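Local structure of maternal effect protein oskar (Drosophila melanogaster, 5A4A) at residues D89-K94 and A123-Y128. The protein probably binds RNA through its OSK domain, which resembles SGNH hydrolases, and acts in the germ plasm as an inducer of the fly germline. Residues are numbered along the deposited sequence; the frame is centred on the assembly and turned at random.
Sequences DIMRGK and APLGNY. With SO4 (sulfate ion), chain D.
In the SGNH hydrolase-like fold of the OSK domain, short helix 87-91 follows strand 80-84, and its side chains I90 and M91 pack against L125 and Y128. These two lie in the loop between strand 116-120 and helix 132-148. The contact thus joins the segments that follow two neighbouring parallel strands. M91 does most of the touching. M91 CG meets the branch tip CD1 of L125 at 3.7 Å, the two side chains crossing at a slant. The chain then bends at its last torsion (chi3 72°), and this turn carries the methyl CE to Y128. M91 CE lies 4.0 Å from CE2 of the Y128 ring and approaches it obliquely; the two side chains run at about a right angle. I90 adds a looser touch, with I90 CG2 4.4 Å from the same CD1 of L125. L134 of helix 132-148 also packs on I90, L125 and Y128. The loop turns between L125 and Y128, where Y128 N bonds to L125 O at 3.0 Å, and both residues set their CB toward 89-94.

The helix ends in a Schellman motif. G93 takes a positive phi of 77°, and two hydrogen bonds return to the last turn, K94 N to D89 O and G93 N to I90 O. K94 NZ also forms a salt bridge with D89 OD2 at 3.5 Å. R92 faces a sulfate, probably from the crystallisation liquor. R92 NE donates to sulfate O3 at 2.7 Å, with a bent N-H...O angle of 140°, while O4 sits over one face of the guanidinium. S183 and K184 also bind this anion. Between the two segments themselves, van der Waals packing of I90, M91, L125 and Y128 makes the join, so the contact has little directional character.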
loop_
_atom_site.group_PDB
_atom_site.type_symbol
_atom_site.label_atom_id
_atom_site.label_comp_id
_atom_site.label_asym_id
_atom_site.label_seq_id
_atom_site.Cartn_x
_atom_site.Cartn_y
_atom_site.Cartn_z
ATOM N N ASP A 89 -8.946 1.868 3.233
ATOM C CA ASP A 89 -9.771 1.822 4.444
ATOM C C ASP A 89 -10.145 3.226 4.904
ATOM O O ASP A 89 -11.295 3.488 5.252
ATOM C CB ASP A 89 -9.042 1.122 5.595
ATOM C CG ASP A 89 -8.728 -0.333 5.298
ATOM O OD1 ASP A 89 -7.774 -0.586 4.538
ATOM O OD2 ASP A 89 -9.419 -1.219 5.841
ATOM N N ILE A 90 -9.163 4.123 4.907
ATOM C CA ILE A 90 -9.395 5.485 5.369
ATOM C C ILE A 90 -10.313 6.226 4.403
ATOM O O ILE A 90 -11.259 6.876 4.832
ATOM C CB ILE A 90 -8.076 6.242 5.592
ATOM C CG1 ILE A 90 -7.385 5.659 6.831
ATOM C CG2 ILE A 90 -8.332 7.741 5.767
ATOM C CD1 ILE A 90 -6.084 6.316 7.209
ATOM N N MET A 91 -10.054 6.102 3.106
ATOM C CA MET A 91 -10.923 6.734 2.103
ATOM C C MET A 91 -12.369 6.218 2.122
ATOM O O MET A 91 -13.299 6.972 1.824
ATOM C CB MET A 91 -10.321 6.609 0.698
ATOM C CG MET A 91 -8.955 7.255 0.582
ATOM S SD MET A 91 -8.089 6.900 -0.957
ATOM C CE MET A 91 -9.082 7.898 -2.061
ATOM N N ARG A 92 -12.557 4.940 2.459
ATOM C CA ARG A 92 -13.898 4.352 2.525
ATOM C C ARG A 92 -14.594 4.701 3.832
ATOM O O ARG A 92 -15.757 4.350 4.037
ATOM C CB ARG A 92 -13.857 2.824 2.375
ATOM C CG ARG A 92 -13.536 2.347 0.975
ATOM C CD ARG A 92 -13.555 0.820 0.861
ATOM N NE ARG A 92 -13.129 0.404 -0.473
ATOM C CZ ARG A 92 -12.955 -0.853 -0.866
ATOM N NH1 ARG A 92 -13.173 -1.864 -0.028
ATOM N NH2 ARG A 92 -12.564 -1.096 -2.110
ATOM N N GLY A 93 -13.867 5.364 4.724
ATOM C CA GLY A 93 -14.430 5.816 5.982
ATOM C C GLY A 93 -14.587 4.716 7.017
ATOM O O GLY A 93 -15.458 4.799 7.880
ATOM N N LYS A 94 -13.757 3.681 6.941
ATOM C CA LYS A 94 -13.782 2.649 7.974
ATOM C C LYS A 94 -13.392 3.272 9.312
ATOM O O LYS A 94 -12.547 4.169 9.360
ATOM C CB LYS A 94 -12.862 1.468 7.629
ATOM C CG LYS A 94 -13.353 0.610 6.457
ATOM C CD LYS A 94 -12.802 -0.814 6.547
ATOM C CE LYS A 94 -12.955 -1.567 5.229
ATOM N NZ LYS A 94 -12.449 -2.971 5.330
ATOM N N ALA A 123 1.259 7.959 3.003
ATOM C CA ALA A 123 1.412 9.306 2.463
ATOM C C ALA A 123 0.141 10.112 2.723
ATOM O O ALA A 123 -0.949 9.549 2.833
ATOM C CB ALA A 123 1.703 9.243 0.951
ATOM N N PRO A 124 0.275 11.440 2.832
ATOM C CA PRO A 124 -0.922 12.279 2.929
ATOM C C PRO A 124 -1.791 12.063 1.687
ATOM O O PRO A 124 -1.254 11.824 0.606
ATOM C CB PRO A 124 -0.354 13.703 2.934
ATOM C CG PRO A 124 1.016 13.571 2.306
ATOM C CD PRO A 124 1.513 12.236 2.754
ATOM N N LEU A 125 -3.105 12.115 1.852
ATOM C CA LEU A 125 -4.026 12.062 0.717
ATOM C C LEU A 125 -4.245 13.496 0.255
ATOM O O LEU A 125 -4.976 14.267 0.892
ATOM C CB LEU A 125 -5.341 11.397 1.135
ATOM C CG LEU A 125 -5.180 9.943 1.593
ATOM C CD1 LEU A 125 -6.473 9.401 2.190
ATOM C CD2 LEU A 125 -4.718 9.062 0.433
ATOM N N GLY A 126 -3.577 13.860 -0.836
ATOM C CA GLY A 126 -3.476 15.252 -1.240
ATOM C C GLY A 126 -4.786 15.965 -1.531
ATOM O O GLY A 126 -4.916 17.159 -1.251
ATOM N N ASN A 127 -5.759 15.247 -2.079
ATOM C CA ASN A 127 -7.051 15.874 -2.378
ATOM C C ASN A 127 -7.988 15.967 -1.172
ATOM O O ASN A 127 -9.065 16.554 -1.263
ATOM C CB ASN A 127 -7.753 15.188 -3.560
ATOM C CG ASN A 127 -7.868 13.678 -3.390
ATOM O OD1 ASN A 127 -7.038 13.045 -2.743
ATOM N ND2 ASN A 127 -8.899 13.097 -3.992
ATOM N N TYR A 128 -7.568 15.389 -0.049
ATOM C CA TYR A 128 -8.364 15.429 1.174
ATOM C C TYR A 128 -7.715 16.329 2.213
ATOM O O TYR A 128 -7.984 16.203 3.403
ATOM C CB TYR A 128 -8.557 14.015 1.752
ATOM C CG TYR A 128 -9.496 13.162 0.934
ATOM C CD1 TYR A 128 -10.864 13.166 1.186
ATOM C CD2 TYR A 128 -9.025 12.370 -0.101
ATOM C CE1 TYR A 128 -11.729 12.397 0.436
ATOM C CE2 TYR A 128 -9.882 11.596 -0.858
ATOM C CZ TYR A 128 -11.234 11.614 -0.582
ATOM O OH TYR A 128 -12.094 10.849 -1.332
HETATM S S SO4 D . -15.302 2.160 -2.368
HETATM O O1 SO4 D . -15.694 3.311 -1.557
HETATM O O2 SO4 D . -15.904 2.241 -3.701
HETATM O O3 SO4 D . -13.843 2.108 -2.459
HETATM O O4 SO4 D . -15.769 0.937 -1.719
#